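Local atomic coordinates of F5/8 type C domain protein (Clostridium perfringens, PDB entry 7JRM), a protein that probably binds carbohydrate through a CBM51-type module, as part of the O-glycopeptidase ZmpB, whose domains are suited to recognising and hydrolysing mucin. Residues A[160-166]-A[177-183]; A[148-153]-A[215-219]; A[310-314]-A[327-332]; A[298-302]-A[338-344]; A[24-28]-A[58-62]. All coordinates share one frame. Residues are numbered along the deposited sequence.

Contact 1: residues A[160-166]-A[177-183]. With CA (calcium ion), chain B.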
# COMPACT_ATOMS: atom_id res chain seq x y z
N LYS A 160 36.53 39.26 3.78
CA LYS A 160 37.12 39.50 2.47
C LYS A 160 38.02 38.37 1.98
O LYS A 160 37.83 37.86 0.87
CB LYS A 160 37.91 40.82 2.47
CG LYS A 160 37.06 42.06 2.67
CD LYS A 160 37.93 43.31 2.68
CE LYS A 160 37.10 44.57 2.89
NZ LYS A 160 36.26 44.49 4.11
N VAL A 161 39.02 37.98 2.79
CA VAL A 161 40.11 37.15 2.30
C VAL A 161 39.88 35.66 2.48
O VAL A 161 40.77 34.86 2.17
CB VAL A 161 41.43 37.54 2.99
CG1 VAL A 161 41.77 38.99 2.73
CG2 VAL A 161 41.34 37.27 4.49
N SER A 162 38.71 35.25 2.97
CA SER A 162 38.47 33.83 3.22
C SER A 162 38.53 33.03 1.92
O SER A 162 37.92 33.41 0.92
CB SER A 162 37.10 33.64 3.89
OG SER A 162 37.15 34.02 5.26
N SER A 163 39.28 31.93 1.95
CA SER A 163 39.46 31.07 0.78
C SER A 163 40.04 29.72 1.18
O SER A 163 41.07 29.65 1.85
CB SER A 163 40.38 31.75 -0.24
OG SER A 163 41.64 32.05 0.33
N VAL A 164 39.39 28.63 0.76
CA VAL A 164 39.82 27.28 1.08
C VAL A 164 39.64 26.39 -0.14
O VAL A 164 39.10 26.81 -1.17
CB VAL A 164 39.06 26.68 2.29
CG1 VAL A 164 39.37 27.45 3.56
CG2 VAL A 164 37.57 26.65 2.01
N LYS A 165 40.11 25.15 -0.03
CA LYS A 165 39.84 24.11 -1.01
C LYS A 165 39.57 22.81 -0.26
O LYS A 165 40.37 22.41 0.60
CB LYS A 165 41.01 23.93 -1.98
CG LYS A 165 40.73 22.93 -3.09
CD LYS A 165 42.00 22.53 -3.82
CE LYS A 165 42.84 23.74 -4.19
NZ LYS A 165 44.29 23.49 -3.98
N PHE A 166 38.46 22.17 -0.57
CA PHE A 166 38.08 20.92 0.08
C PHE A 166 38.59 19.74 -0.73
O PHE A 166 38.46 19.71 -1.96
CB PHE A 166 36.57 20.83 0.25
CG PHE A 166 36.00 21.90 1.14
CD1 PHE A 166 35.68 23.15 0.62
CD2 PHE A 166 35.77 21.66 2.48
CE1 PHE A 166 35.16 24.13 1.43
CE2 PHE A 166 35.24 22.64 3.30
CZ PHE A 166 34.94 23.88 2.77
N GLU A 177 37.70 16.79 -5.13
CA GLU A 177 38.13 18.08 -4.63
C GLU A 177 37.33 19.17 -5.33
O GLU A 177 36.79 18.97 -6.42
CB GLU A 177 39.63 18.30 -4.84
CG GLU A 177 40.02 18.61 -6.28
CD GLU A 177 41.52 18.75 -6.45
OE1 GLU A 177 42.23 18.88 -5.43
OE2 GLU A 177 41.99 18.74 -7.61
N THR A 178 37.27 20.33 -4.69
CA THR A 178 36.62 21.50 -5.24
C THR A 178 37.67 22.47 -5.78
O THR A 178 38.88 22.26 -5.63
CB THR A 178 35.74 22.19 -4.19
OG1 THR A 178 36.57 22.80 -3.20
CG2 THR A 178 34.82 21.18 -3.52
N ASP A 179 37.20 23.55 -6.40
CA ASP A 179 38.07 24.66 -6.73
C ASP A 179 38.34 25.48 -5.47
O ASP A 179 37.92 25.12 -4.36
CB ASP A 179 37.45 25.53 -7.82
CG ASP A 179 36.94 24.71 -9.00
OD1 ASP A 179 37.62 23.74 -9.39
OD2 ASP A 179 35.86 25.05 -9.53
N VAL A 180 39.05 26.59 -5.62
CA VAL A 180 39.23 27.51 -4.51
C VAL A 180 37.90 28.19 -4.22
O VAL A 180 37.35 28.89 -5.08
CB VAL A 180 40.33 28.53 -4.81
CG1 VAL A 180 40.23 29.72 -3.86
CG2 VAL A 180 41.70 27.88 -4.70
N MET A 181 37.37 27.98 -3.02
CA MET A 181 36.07 28.51 -2.63
C MET A 181 36.27 29.76 -1.79
O MET A 181 37.06 29.76 -0.84
CB MET A 181 35.27 27.46 -1.85
CG MET A 181 34.59 26.44 -2.74
SD MET A 181 33.51 25.33 -1.83
CE MET A 181 31.96 26.23 -1.92
N ARG A 182 35.56 30.82 -2.15
CA ARG A 182 35.65 32.10 -1.47
C ARG A 182 34.35 32.39 -0.73
O ARG A 182 33.45 31.55 -0.65
CB ARG A 182 36.00 33.20 -2.49
CG ARG A 182 37.06 32.76 -3.49
CD ARG A 182 37.67 33.93 -4.23
NE ARG A 182 38.94 33.58 -4.86
CZ ARG A 182 40.12 33.66 -4.25
NH1 ARG A 182 40.20 34.08 -3.00
NH2 ARG A 182 41.22 33.31 -4.90
N ILE A 183 34.24 33.61 -0.19
CA ILE A 183 33.08 33.97 0.63
C ILE A 183 31.80 33.89 -0.19
O ILE A 183 30.79 33.33 0.26
CB ILE A 183 33.27 35.36 1.24
CG1 ILE A 183 34.34 35.32 2.34
CG2 ILE A 183 31.96 35.89 1.80
CD1 ILE A 183 34.77 36.68 2.82
CA CA B . 42.82 31.00 2.71
O HOH W 1 36.61 35.33 -0.06
O HOH W 2 42.59 33.18 3.72
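The p rotamer of S163 folds its hydroxyl back over its own peptide, so that a single residue grips calcium twice, through O at 2.4 Å and OG at 2.9 Å; a small hydroxylated residue is well suited to such a site. V206, D208, G210 and D214 supply further ligands. Across from S163, the long side chain of R182 extends through two t torsions and passes its NH1 3.6 Å from S163 CB, while its guanidinium forms a salt bridge with the calcium ligand D208. The two segments belong to the antiparallel β-hairpin of strands 163-170 and 173-182, the latter an edge strand in one sheet of the NPCBM β-sandwich. V164 and M181 form a hydrogen-bonded pair (V164 N to M181 O 3.0 Å, M181 N to V164 O 2.8 Å). Further along, the pairing is less regular and T178, in its p rotamer, stands in for backbone: its OG1 accepts from F166 N at 3.3 Å and donates to D179 O at 2.9 Å, while T178 N reaches F166 O at 3.0 Å. The m rotamer of F166 brings its ring into a Met-aromatic contact, CE1 lying 3.8 Å from M181 SD, and the ring also meets W218 edge-to-face. At the other end the extended I183 side chain sets CG1 3.6 Å from S162 CB, and a water there joins K160 O, S162 O and I183 N.

Contact 2: residues A[148-153]-A[215-219]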
# COMPACT_ATOMS: atom_id res chain seq x y z
N THR A 148 28.35 15.22 1.16
CA THR A 148 28.55 16.39 2.00
C THR A 148 28.37 17.66 1.17
O THR A 148 28.57 17.66 -0.05
CB THR A 148 29.94 16.39 2.65
OG1 THR A 148 30.04 17.48 3.57
CG2 THR A 148 31.03 16.53 1.59
N TRP A 149 27.99 18.73 1.85
CA TRP A 149 28.08 20.09 1.33
C TRP A 149 29.32 20.75 1.92
O TRP A 149 29.69 20.49 3.07
CB TRP A 149 26.84 20.91 1.68
CG TRP A 149 25.59 20.51 0.97
CD1 TRP A 149 24.53 19.81 1.49
CD2 TRP A 149 25.24 20.78 -0.40
NE1 TRP A 149 23.56 19.63 0.54
CE2 TRP A 149 23.97 20.22 -0.63
CE3 TRP A 149 25.89 21.45 -1.44
CZ2 TRP A 149 23.33 20.31 -1.87
CZ3 TRP A 149 25.25 21.53 -2.67
CH2 TRP A 149 23.99 20.96 -2.87
N VAL A 150 29.97 21.61 1.13
CA VAL A 150 31.17 22.30 1.57
C VAL A 150 31.08 23.77 1.18
O VAL A 150 30.38 24.14 0.23
CB VAL A 150 32.45 21.67 0.97
CG1 VAL A 150 32.67 20.27 1.54
CG2 VAL A 150 32.38 21.64 -0.54
N GLY A 151 31.79 24.60 1.93
CA GLY A 151 31.80 26.02 1.66
C GLY A 151 32.39 26.79 2.81
O GLY A 151 32.71 26.24 3.87
N ILE A 152 32.52 28.10 2.59
CA ILE A 152 33.01 29.01 3.63
C ILE A 152 31.86 29.33 4.57
O ILE A 152 30.76 29.70 4.13
CB ILE A 152 33.59 30.28 2.99
CG1 ILE A 152 34.84 29.95 2.17
CG2 ILE A 152 33.92 31.31 4.07
CD1 ILE A 152 36.10 29.80 2.99
N ASP A 153 32.10 29.19 5.87
CA ASP A 153 31.07 29.50 6.86
C ASP A 153 30.70 30.98 6.79
O ASP A 153 31.55 31.84 6.55
CB ASP A 153 31.56 29.13 8.26
CG ASP A 153 30.47 29.28 9.31
OD1 ASP A 153 29.53 28.46 9.32
OD2 ASP A 153 30.56 30.21 10.13
N HIS A 215 37.19 29.79 7.82
CA HIS A 215 36.14 29.01 8.47
C HIS A 215 35.46 28.14 7.42
O HIS A 215 34.84 28.67 6.49
CB HIS A 215 35.13 29.92 9.16
CG HIS A 215 35.69 30.69 10.31
ND1 HIS A 215 34.89 31.21 11.31
CD2 HIS A 215 36.96 31.03 10.63
CE1 HIS A 215 35.65 31.84 12.19
NE2 HIS A 215 36.91 31.74 11.80
N ALA A 216 35.58 26.82 7.55
CA ALA A 216 35.07 25.89 6.57
C ALA A 216 34.14 24.88 7.23
O ALA A 216 34.38 24.46 8.37
CB ALA A 216 36.21 25.15 5.85
N ASP A 217 33.09 24.49 6.52
CA ASP A 217 32.10 23.55 7.02
C ASP A 217 32.00 22.34 6.10
O ASP A 217 31.96 22.47 4.88
CB ASP A 217 30.71 24.19 7.13
CG ASP A 217 30.68 25.37 8.06
OD1 ASP A 217 31.45 25.38 9.05
OD2 ASP A 217 29.88 26.29 7.81
N TRP A 218 31.97 21.15 6.71
CA TRP A 218 31.50 19.94 6.04
C TRP A 218 30.03 19.78 6.41
O TRP A 218 29.67 19.06 7.34
CB TRP A 218 32.34 18.73 6.45
CG TRP A 218 33.80 18.87 6.17
CD1 TRP A 218 34.75 19.39 7.00
CD2 TRP A 218 34.49 18.49 4.97
NE1 TRP A 218 35.99 19.35 6.40
CE2 TRP A 218 35.85 18.80 5.15
CE3 TRP A 218 34.08 17.91 3.77
CZ2 TRP A 218 36.81 18.56 4.17
CZ3 TRP A 218 35.04 17.67 2.79
CH2 TRP A 218 36.38 17.99 3.00
N ALA A 219 29.18 20.48 5.68
CA ALA A 219 27.77 20.58 6.02
C ALA A 219 27.02 19.33 5.60
O ALA A 219 27.14 18.88 4.45
CB ALA A 219 27.15 21.81 5.37
O HOH W 3 32.45 30.06 11.91
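Strands 148-152 and 215-219 run antiparallel, their axes 4.5 Å apart at closest approach and their directions 165° apart. They are neighbours in one sheet of the NPCBM β-sandwich, the fold of this carbohydrate-binding module. W149 and A219 make a hydrogen-bonded pair with both bonds at 2.7 Å, from W149 N to A219 O and from A219 N to W149 O. D217 N then donates to G151 O (3.2 Å) and D153 N to H215 O (2.9 Å), with I152 and A216 forming a non-hydrogen-bonded pair between these two bonds. G151 has a phi of 166°, a value that glycine adopts easily. On one face V150, I152, A216 and W218 look into the sandwich, where F166, V164 and V168 of strand 163-170 cover them; apolar residues fit this buried interior, and V150 CG1 rests 3.5 Å from W218 CE3. On the other face lie W149, D217 and A219. The small A219 leaves room for the tryptophan stem, CB to CB 3.8 Å, while the W149 indole turns away to a cation-pi contact with K187. Strand 112-115 packs over D217 and A219. The carboxylates of D153 and D217 come close, with D153 OD1 2.7 Å from D217 OD2. D153 OD2 accepts from H155 N and from a water at 2.6 Å, which also lies 2.8 Å from H215 ND1.

Contact 3: residues A[310-314]-A[327-332]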
# COMPACT_ATOMS: atom_id res chain seq x y z
N ILE A 310 -36.60 -17.38 -11.73
CA ILE A 310 -35.39 -16.94 -12.41
C ILE A 310 -35.54 -17.06 -13.92
O ILE A 310 -35.07 -16.20 -14.68
CB ILE A 310 -34.18 -17.74 -11.89
CG1 ILE A 310 -33.91 -17.41 -10.42
CG2 ILE A 310 -32.94 -17.45 -12.73
CD1 ILE A 310 -32.86 -18.29 -9.78
N GLN A 311 -36.22 -18.11 -14.38
CA GLN A 311 -36.44 -18.27 -15.82
C GLN A 311 -37.32 -17.16 -16.37
O GLN A 311 -37.11 -16.71 -17.51
CB GLN A 311 -37.07 -19.64 -16.09
CG GLN A 311 -36.08 -20.79 -16.12
CD GLN A 311 -36.76 -22.15 -16.10
OE1 GLN A 311 -37.96 -22.25 -15.85
NE2 GLN A 311 -35.99 -23.19 -16.38
N ASN A 312 -38.29 -16.70 -15.59
CA ASN A 312 -39.15 -15.60 -16.04
C ASN A 312 -38.36 -14.30 -16.13
O ASN A 312 -38.60 -13.48 -17.03
CB ASN A 312 -40.34 -15.44 -15.09
CG ASN A 312 -41.54 -16.24 -15.53
OD1 ASN A 312 -42.02 -16.12 -16.65
ND2 ASN A 312 -42.05 -17.08 -14.63
N GLN A 313 -37.42 -14.08 -15.21
CA GLN A 313 -36.64 -12.85 -15.22
C GLN A 313 -35.61 -12.83 -16.34
O GLN A 313 -35.32 -11.77 -16.90
CB GLN A 313 -35.96 -12.65 -13.87
CG GLN A 313 -35.34 -11.27 -13.67
CD GLN A 313 -36.27 -10.32 -12.94
OE1 GLN A 313 -37.02 -10.73 -12.05
NE2 GLN A 313 -36.22 -9.05 -13.31
N LEU A 314 -35.05 -13.99 -16.68
CA LEU A 314 -33.97 -14.07 -17.67
C LEU A 314 -34.45 -14.49 -19.05
O LEU A 314 -33.65 -14.45 -19.99
CB LEU A 314 -32.89 -15.04 -17.19
CG LEU A 314 -32.04 -14.56 -16.00
CD1 LEU A 314 -31.11 -15.66 -15.53
CD2 LEU A 314 -31.27 -13.31 -16.37
N SER A 327 -25.75 -12.62 -13.74
CA SER A 327 -26.40 -11.57 -14.51
C SER A 327 -27.61 -10.97 -13.81
O SER A 327 -28.15 -9.97 -14.30
CB SER A 327 -26.81 -12.10 -15.88
OG SER A 327 -28.15 -12.57 -15.86
N LEU A 328 -28.06 -11.53 -12.69
CA LEU A 328 -29.18 -10.97 -11.96
C LEU A 328 -28.76 -9.71 -11.22
O LEU A 328 -27.91 -9.76 -10.31
CB LEU A 328 -29.77 -11.97 -10.97
CG LEU A 328 -30.65 -13.14 -11.43
CD1 LEU A 328 -31.65 -12.70 -12.50
CD2 LEU A 328 -29.84 -14.34 -11.89
N THR A 329 -29.35 -8.58 -11.60
CA THR A 329 -29.28 -7.36 -10.80
C THR A 329 -30.58 -7.08 -10.06
O THR A 329 -30.56 -6.43 -9.01
CB THR A 329 -28.93 -6.15 -11.67
OG1 THR A 329 -29.97 -5.93 -12.63
CG2 THR A 329 -27.61 -6.38 -12.40
N THR A 330 -31.70 -7.56 -10.59
CA THR A 330 -32.99 -7.49 -9.94
C THR A 330 -33.72 -8.81 -10.17
O THR A 330 -33.53 -9.46 -11.19
CB THR A 330 -33.84 -6.31 -10.45
OG1 THR A 330 -35.13 -6.33 -9.83
CG2 THR A 330 -34.00 -6.40 -11.97
N LEU A 331 -34.55 -9.19 -9.20
CA LEU A 331 -35.25 -10.47 -9.27
C LEU A 331 -36.56 -10.39 -8.51
O LEU A 331 -36.59 -9.88 -7.39
CB LEU A 331 -34.38 -11.60 -8.72
CG LEU A 331 -34.95 -13.02 -8.82
CD1 LEU A 331 -35.18 -13.40 -10.28
CD2 LEU A 331 -34.04 -14.02 -8.14
N THR A 332 -37.62 -10.89 -9.13
CA THR A 332 -38.94 -10.96 -8.51
C THR A 332 -39.32 -12.42 -8.32
O THR A 332 -39.21 -13.22 -9.25
CB THR A 332 -39.99 -10.25 -9.37
OG1 THR A 332 -39.73 -8.84 -9.39
CG2 THR A 332 -41.39 -10.49 -8.83
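Q313 lays its side chain across the backbone of T330, L331 and T332, and it has more surface covered here than any other residue. The setting is consistent with the start of a leucine-rich repeat region, as the spacing of L328 and L331, repeated in L348 and L351, and the short parallel strands 330-332 and 350-352 suggest. Helix 304-314 crosses beside the first of these strands, their axes 8.1 Å apart at closest approach and their directions 130° apart. L331 bonds through its backbone to T350 and N352 on the neighbouring strand; T332 N instead meets the glutamine. A long side chain ending in an amide can both cross the gap and satisfy that edge. Beneath it the contact is apolar: I310 CG1 lies 4.1 Å from L331 CD2, and L314 CD2 lies 3.9 Å from L328 CD1, branched residues that fill the space between helix and strand. S327, which bonds to D324 O through OG, borders this cluster. The single direct hydrogen bond between the segments runs from T332 N to Q313 OE1 (3.0 Å).

Contact 4: residues A[298-302]-A[338-344]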
# COMPACT_ATOMS: atom_id res chain seq x y z
N VAL A 298 -24.16 -25.83 -14.11
CA VAL A 298 -25.55 -25.75 -13.69
C VAL A 298 -25.61 -25.53 -12.18
O VAL A 298 -24.85 -26.13 -11.41
CB VAL A 298 -26.31 -27.02 -14.11
CG1 VAL A 298 -25.60 -28.27 -13.61
CG2 VAL A 298 -27.75 -26.98 -13.60
N ILE A 299 -26.52 -24.65 -11.76
CA ILE A 299 -26.76 -24.37 -10.35
C ILE A 299 -27.91 -25.24 -9.87
O ILE A 299 -28.94 -25.34 -10.54
CB ILE A 299 -27.06 -22.88 -10.12
CG1 ILE A 299 -25.90 -22.01 -10.63
CG2 ILE A 299 -27.33 -22.60 -8.65
CD1 ILE A 299 -24.56 -22.37 -10.02
N ASN A 300 -27.73 -25.87 -8.71
CA ASN A 300 -28.77 -26.71 -8.12
C ASN A 300 -29.81 -25.82 -7.46
O ASN A 300 -29.53 -25.17 -6.45
CB ASN A 300 -28.16 -27.70 -7.13
CG ASN A 300 -29.20 -28.60 -6.49
OD1 ASN A 300 -29.40 -28.58 -5.28
ND2 ASN A 300 -29.87 -29.40 -7.32
N ILE A 301 -31.01 -25.79 -8.02
CA ILE A 301 -32.12 -25.02 -7.46
C ILE A 301 -33.24 -25.99 -7.09
O ILE A 301 -34.06 -26.35 -7.95
CB ILE A 301 -32.61 -23.95 -8.45
CG1 ILE A 301 -31.44 -23.11 -8.94
CG2 ILE A 301 -33.66 -23.07 -7.80
CD1 ILE A 301 -31.82 -22.08 -9.99
N PRO A 302 -33.31 -26.45 -5.84
CA PRO A 302 -34.33 -27.44 -5.48
C PRO A 302 -35.75 -26.91 -5.55
O PRO A 302 -36.67 -27.66 -5.89
CB PRO A 302 -33.95 -27.85 -4.05
CG PRO A 302 -33.13 -26.72 -3.53
CD PRO A 302 -32.41 -26.13 -4.71
N ASP A 338 -37.85 -22.03 -0.80
CA ASP A 338 -36.44 -22.27 -0.51
C ASP A 338 -35.60 -21.39 -1.41
O ASP A 338 -35.70 -21.48 -2.64
CB ASP A 338 -36.09 -23.75 -0.71
CG ASP A 338 -34.68 -24.09 -0.26
OD1 ASP A 338 -33.99 -23.21 0.29
OD2 ASP A 338 -34.27 -25.25 -0.46
N LEU A 339 -34.77 -20.54 -0.81
CA LEU A 339 -33.91 -19.63 -1.54
C LEU A 339 -32.59 -20.27 -1.96
O LEU A 339 -31.70 -19.56 -2.46
CB LEU A 339 -33.62 -18.38 -0.71
CG LEU A 339 -34.81 -17.44 -0.44
CD1 LEU A 339 -34.38 -16.28 0.43
CD2 LEU A 339 -35.39 -16.95 -1.75
N THR A 340 -32.44 -21.58 -1.78
CA THR A 340 -31.19 -22.25 -2.11
C THR A 340 -30.85 -22.07 -3.58
O THR A 340 -31.69 -22.30 -4.46
CB THR A 340 -31.29 -23.74 -1.76
OG1 THR A 340 -31.54 -23.89 -0.36
CG2 THR A 340 -29.99 -24.46 -2.12
N GLY A 341 -29.61 -21.64 -3.85
CA GLY A 341 -29.15 -21.33 -5.18
C GLY A 341 -28.92 -19.85 -5.40
O GLY A 341 -28.04 -19.47 -6.19
N LEU A 342 -29.68 -18.99 -4.71
CA LEU A 342 -29.54 -17.55 -4.85
C LEU A 342 -28.23 -17.02 -4.27
O LEU A 342 -27.92 -15.84 -4.47
CB LEU A 342 -30.72 -16.84 -4.20
CG LEU A 342 -31.90 -16.53 -5.12
CD1 LEU A 342 -32.95 -15.70 -4.40
CD2 LEU A 342 -31.41 -15.82 -6.38
N GLU A 343 -27.47 -17.85 -3.56
CA GLU A 343 -26.16 -17.43 -3.07
C GLU A 343 -25.14 -17.27 -4.18
O GLU A 343 -24.03 -16.80 -3.92
CB GLU A 343 -25.64 -18.43 -2.03
CG GLU A 343 -25.32 -19.81 -2.59
CD GLU A 343 -26.55 -20.69 -2.72
OE1 GLU A 343 -27.63 -20.30 -2.22
OE2 GLU A 343 -26.45 -21.78 -3.33
N ASN A 344 -25.49 -17.64 -5.41
CA ASN A 344 -24.59 -17.50 -6.55
C ASN A 344 -24.76 -16.18 -7.29
O ASN A 344 -23.87 -15.79 -8.06
CB ASN A 344 -24.80 -18.66 -7.54
CG ASN A 344 -24.33 -19.99 -6.99
OD1 ASN A 344 -23.13 -20.24 -6.88
ND2 ASN A 344 -25.28 -20.85 -6.64
O HOH W 4 -27.16 -24.49 -5.06
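Three residues, I299, P302 and T340, carry most of this surface contact, in which the extended segment 298-302 leading to helix 304-314 lies along a loop of what is probably a leucine-rich repeat region, between strands 330-332 and 350-352. P302 packs its puckered ring with CG 3.6 Å from D338 OD2 and CD 3.9 Å from T340 CG2. T340 is fixed by D338, whose OD1 accepts from T340 N (3.1 Å), an Asx turn, and from T340 OG1 (2.6 Å). The type II turn from L339 to L342 overlaps it, closed by L342 N to L339 O (3.1 Å), with G341 where a positive phi favours glycine; a side chain here would also crowd I301. I299 directs its branched side chain at G341 and N344, CG2 4.0 Å from G341 O and 3.4 Å from N344 ND2, which donates to G341 O (3.1 Å). No direct hydrogen bond links the segments; a water bridges them, 2.8 Å from N300 O and 3.3 Å from E343 OE2.

Contact 5: residues A[24-28]-A[58-62]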
# COMPACT_ATOMS: atom_id res chain seq x y z
N LEU A 24 17.96 11.69 -14.26
CA LEU A 24 19.25 11.34 -14.85
C LEU A 24 19.96 12.55 -15.46
O LEU A 24 21.17 12.47 -15.72
CB LEU A 24 19.06 10.27 -15.93
CG LEU A 24 18.70 8.87 -15.43
CD1 LEU A 24 18.57 7.92 -16.60
CD2 LEU A 24 19.73 8.37 -14.43
N MET A 25 19.25 13.65 -15.68
CA MET A 25 19.83 14.85 -16.26
C MET A 25 20.10 15.94 -15.23
O MET A 25 20.48 17.05 -15.60
CB MET A 25 18.92 15.40 -17.36
CG MET A 25 18.64 14.40 -18.47
SD MET A 25 20.07 14.17 -19.54
CE MET A 25 20.51 15.87 -19.87
N LYS A 26 19.92 15.63 -13.94
CA LYS A 26 20.14 16.62 -12.89
C LYS A 26 21.63 16.97 -12.80
O LYS A 26 22.47 16.09 -12.61
CB LYS A 26 19.64 16.08 -11.55
CG LYS A 26 20.01 16.94 -10.35
CD LYS A 26 19.48 18.36 -10.49
CE LYS A 26 19.18 18.97 -9.14
NZ LYS A 26 18.40 20.23 -9.26
N GLY A 27 21.94 18.25 -12.95
CA GLY A 27 23.31 18.72 -12.85
C GLY A 27 24.12 18.62 -14.12
O GLY A 27 25.33 18.90 -14.09
N ILE A 28 23.51 18.23 -15.24
CA ILE A 28 24.22 18.11 -16.51
C ILE A 28 24.09 19.42 -17.28
O ILE A 28 22.98 19.91 -17.50
CB ILE A 28 23.67 16.93 -17.33
CG1 ILE A 28 23.85 15.62 -16.56
CG2 ILE A 28 24.36 16.86 -18.68
CD1 ILE A 28 25.29 15.26 -16.30
N THR A 58 26.51 4.13 -13.45
CA THR A 58 27.33 5.01 -14.28
C THR A 58 26.53 5.45 -15.49
O THR A 58 25.89 4.62 -16.15
CB THR A 58 28.61 4.30 -14.72
OG1 THR A 58 29.38 3.92 -13.57
CG2 THR A 58 29.45 5.21 -15.61
N VAL A 59 26.56 6.75 -15.79
CA VAL A 59 25.86 7.31 -16.94
C VAL A 59 26.85 8.17 -17.72
O VAL A 59 27.59 8.97 -17.13
CB VAL A 59 24.64 8.15 -16.52
CG1 VAL A 59 23.83 8.54 -17.75
CG2 VAL A 59 23.77 7.38 -15.53
N VAL A 60 26.86 8.01 -19.04
CA VAL A 60 27.71 8.79 -19.93
C VAL A 60 26.82 9.71 -20.76
O VAL A 60 25.75 9.30 -21.23
CB VAL A 60 28.56 7.88 -20.85
CG1 VAL A 60 29.57 8.71 -21.63
CG2 VAL A 60 29.25 6.81 -20.03
N TYR A 61 27.26 10.96 -20.92
CA TYR A 61 26.48 11.98 -21.61
C TYR A 61 27.27 12.52 -22.79
O TYR A 61 28.48 12.74 -22.70
CB TYR A 61 26.13 13.13 -20.65
CG TYR A 61 25.40 12.69 -19.40
CD1 TYR A 61 26.09 12.17 -18.31
CD2 TYR A 61 24.01 12.79 -19.31
CE1 TYR A 61 25.43 11.77 -17.17
CE2 TYR A 61 23.35 12.38 -18.17
CZ TYR A 61 24.06 11.88 -17.10
OH TYR A 61 23.40 11.47 -15.97
N SER A 62 26.57 12.72 -23.91
CA SER A 62 27.18 13.24 -25.13
C SER A 62 26.24 14.24 -25.78
O SER A 62 25.01 14.11 -25.70
CB SER A 62 27.51 12.11 -26.12
OG SER A 62 28.45 12.54 -27.09
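This is a buried loop-to-strand contact in the Ig-like domain, where the turn 24-28, just before strand 29-32, closes over one face of strand 55-64. V59 and Y61, two residues apart on the strand, both direct their side chains at the loop. Y61 dominates, because tyrosine offers a broad apolar ring together with a hydroxyl that can bond to a loop carbonyl. I28 sets CD1 over the face of that ring in a CH-pi contact, 3.6 Å from the centroid, while M25 lies at its edge, a Met-aromatic contact with SD 4.0 Å from Y61 CE2. L24 reaches V59, CD2 to CG2 4.3 Å, and also touches I77 and F49. The loop bends by a type II turn from M25 to I28, and G27 takes the positive phi that suits glycine there. R75 on strand 70-79 donates both to the Y61 hydroxyl and to L24 O. Between those two acceptors runs a very short hydrogen bond, from Y61 OH to L24 O, 2.5 Å.

Contacts 1 and 2 share one β-sandwich: their centres lie 10 Å apart and they meet where F166 CZ approaches G151 N at 3.3 Å. Contact 2 is its buried core, held mostly by backbone bonds, whereas contact 1 is partly buried and runs out to the calcium site. Contact 5, in the Ig-like domain, is buried too, but relies on one tyrosine rather than strand pairing. On the opposite side of the chain's centre, contacts 3 and 4 lie together in the probable leucine-rich repeat region, touching through L331 CD2 and L342 CD2 (3.6 Å); contact 3 joins helix to strand partly inside, contact 4 joins loops at the surface with a water between them.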